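Local coordinates for putative phosphatase (Bacteroides thetaiotaomicron, PDB 3KYA), which is probably a phosphatase, though its activity is unestablished, binds zinc ions, and joins an IPT/TIG domain to what appears to be a beta-propeller, at residues A245-N250 and S265-Q270. Numbering follows the deposited sequence.
Sequences AYKQCN and SYEKGQ. With EDO (1,2-ethanediol), chain B.
Tyr246 and Glu267 meet where the outermost strand of one four-stranded antiparallel sheet, 240-246, runs out against the turn joining strands 261-265 and 270-274 of the next, a junction consistent with neighbouring blades of a beta-propeller. The tight part centres on the carboxylate. Tyr246 holds CG anti to its backbone N (chi1 -178°), which sends the ring toward the turn; its OH donates to the syn side of Glu267 OE1, 2.5 Å away. Gln270, its chain bent at chi2, supplies through NE2 a second bond to Glu267 OE1 at 3.0 Å. Lys247 reaches over with an extended chain, and its NZ forms a salt bridge with Glu267 OE2 (3.0 Å), 68° out of the carboxylate plane. An alanine at Glu267 would probably leave the Tyr246 hydroxyl and Gln270 amide without their shared acceptor and Lys247 without its counter-charge. Closer to the backbones, Ser265 OG donates to Lys247 O (2.8 Å) while accepting from Glu267 N in an ST turn, and Tyr266 N donates to Gln248 O at 2.9 Å. The looser side lies around the Tyr266 ring. There the Gln248 amide, its plane 74° from that of the ring, makes only van der Waals contact, NE2 to Tyr266 CD1 at 3.6 Å. A 1,2-ethanediol, probably from the crystallisation liquor, lies over one face of Tyr266; its O2 accepts from Asn250 ND2 at 3.2 Å.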
loop_
_atom_site.group_PDB
_atom_site.type_symbol
_atom_site.label_atom_id
_atom_site.label_comp_id
_atom_site.label_asym_id
_atom_site.label_seq_id
_atom_site.Cartn_x
_atom_site.Cartn_y
_atom_site.Cartn_z
ATOM N N ALA A 245 -0.783 5.841 -44.039
ATOM C CA ALA A 245 -1.112 4.504 -44.509
ATOM C C ALA A 245 0.109 3.583 -44.505
ATOM O O ALA A 245 1.078 3.842 -45.227
ATOM C CB ALA A 245 -1.695 4.558 -45.926
ATOM N N TYR A 246 0.058 2.546 -43.667
ATOM C CA TYR A 246 1.056 1.471 -43.689
ATOM C C TYR A 246 0.254 0.164 -43.674
ATOM O O TYR A 246 0.027 -0.427 -44.734
ATOM C CB TYR A 246 2.089 1.573 -42.561
ATOM C CG TYR A 246 3.122 0.472 -42.670
ATOM C CD1 TYR A 246 4.056 0.481 -43.706
ATOM C CD2 TYR A 246 3.141 -0.589 -41.781
ATOM C CE1 TYR A 246 4.996 -0.530 -43.842
ATOM C CE2 TYR A 246 4.090 -1.615 -41.905
ATOM C CZ TYR A 246 5.008 -1.575 -42.945
ATOM O OH TYR A 246 5.947 -2.574 -43.089
ATOM N N LYS A 247 -0.181 -0.259 -42.488
ATOM C CA LYS A 247 -1.066 -1.408 -42.296
ATOM C C LYS A 247 -1.132 -1.788 -40.826
ATOM O O LYS A 247 -0.226 -1.469 -40.054
ATOM C CB LYS A 247 -0.636 -2.656 -43.084
ATOM C CG LYS A 247 0.721 -3.225 -42.708
ATOM C CD LYS A 247 1.023 -4.501 -43.501
ATOM C CE LYS A 247 2.414 -4.984 -43.226
ATOM N NZ LYS A 247 2.750 -6.240 -43.965
ATOM N N GLN A 248 -2.204 -2.475 -40.458
ATOM C CA GLN A 248 -2.349 -3.053 -39.122
ATOM C C GLN A 248 -2.083 -2.102 -37.953
ATOM O O GLN A 248 -1.403 -2.456 -36.977
ATOM C CB GLN A 248 -1.418 -4.272 -39.030
ATOM C CG GLN A 248 -1.721 -5.324 -40.076
ATOM C CD GLN A 248 -0.783 -6.500 -39.998
ATOM O OE1 GLN A 248 0.431 -6.347 -40.091
ATOM N NE2 GLN A 248 -1.340 -7.679 -39.828
ATOM N N CYS A 249 -2.618 -0.891 -38.050
ATOM C CA CYS A 249 -2.478 0.083 -36.967
ATOM C C CYS A 249 -3.438 -0.280 -35.827
ATOM O O CYS A 249 -4.575 -0.689 -36.076
ATOM C CB CYS A 249 -2.762 1.483 -37.485
ATOM S SG CYS A 249 -2.473 2.782 -36.292
ATOM N N ASN A 250 -2.986 -0.139 -34.581
ATOM C CA ASN A 250 -3.814 -0.446 -33.412
ATOM C C ASN A 250 -4.140 0.814 -32.591
ATOM O O ASN A 250 -4.834 0.726 -31.584
ATOM C CB ASN A 250 -3.130 -1.464 -32.493
ATOM C CG ASN A 250 -2.561 -2.669 -33.248
ATOM O OD1 ASN A 250 -1.401 -3.032 -33.037
ATOM N ND2 ASN A 250 -3.354 -3.260 -34.151
ATOM N N SER A 265 2.302 -0.124 -35.952
ATOM C CA SER A 265 1.851 -1.216 -36.784
ATOM C C SER A 265 2.139 -2.500 -36.005
ATOM O O SER A 265 3.227 -2.674 -35.433
ATOM C CB SER A 265 2.531 -1.273 -38.149
ATOM O OG SER A 265 2.121 -2.445 -38.847
ATOM N N TYR A 266 1.151 -3.378 -35.976
ATOM C CA TYR A 266 1.280 -4.705 -35.387
ATOM C C TYR A 266 2.306 -5.590 -36.119
ATOM O O TYR A 266 2.930 -6.473 -35.509
ATOM C CB TYR A 266 -0.109 -5.332 -35.411
ATOM C CG TYR A 266 -0.270 -6.835 -35.295
ATOM C CD1 TYR A 266 -0.149 -7.654 -36.413
ATOM C CD2 TYR A 266 -0.680 -7.416 -34.103
ATOM C CE1 TYR A 266 -0.359 -9.010 -36.329
ATOM C CE2 TYR A 266 -0.905 -8.770 -34.010
ATOM C CZ TYR A 266 -0.746 -9.557 -35.123
ATOM O OH TYR A 266 -0.962 -10.892 -35.028
ATOM N N GLU A 267 2.476 -5.357 -37.416
ATOM C CA GLU A 267 3.392 -6.180 -38.237
ATOM C C GLU A 267 4.700 -6.533 -37.506
ATOM O O GLU A 267 4.971 -7.717 -37.227
ATOM C CB GLU A 267 3.714 -5.480 -39.552
ATOM C CG GLU A 267 4.562 -6.367 -40.486
ATOM C CD GLU A 267 5.246 -5.601 -41.592
ATOM O OE1 GLU A 267 5.635 -4.432 -41.374
ATOM O OE2 GLU A 267 5.418 -6.189 -42.681
ATOM N N LYS A 268 5.503 -5.514 -37.206
ATOM C CA LYS A 268 6.765 -5.686 -36.466
ATOM C C LYS A 268 6.774 -4.901 -35.149
ATOM O O LYS A 268 7.797 -4.808 -34.476
ATOM C CB LYS A 268 7.941 -5.234 -37.324
ATOM C CG LYS A 268 8.144 -6.051 -38.584
ATOM C CD LYS A 268 9.236 -5.429 -39.435
ATOM C CE LYS A 268 9.558 -6.289 -40.638
ATOM N NZ LYS A 268 10.517 -5.617 -41.554
ATOM N N GLY A 269 5.629 -4.331 -34.786
ATOM C CA GLY A 269 5.535 -3.499 -33.585
ATOM C C GLY A 269 6.243 -2.162 -33.757
ATOM O O GLY A 269 6.803 -1.621 -32.803
ATOM N N GLN A 270 6.239 -1.642 -34.981
ATOM C CA GLN A 270 6.840 -0.343 -35.279
ATOM C C GLN A 270 6.125 0.802 -34.564
ATOM O O GLN A 270 4.919 0.739 -34.360
ATOM C CB GLN A 270 6.746 0.000 -36.774
ATOM C CG GLN A 270 7.437 -0.902 -37.793
ATOM C CD GLN A 270 6.592 -2.046 -38.337
ATOM O OE1 GLN A 270 5.765 -2.622 -37.645
ATOM N NE2 GLN A 270 6.861 -2.422 -39.581
HETATM C C1 EDO B . -4.290 -7.015 -34.996
HETATM O O1 EDO B . -5.571 -6.380 -34.836
HETATM C C2 EDO B . -3.731 -6.729 -36.386
HETATM O O2 EDO B . -3.206 -5.401 -36.464
#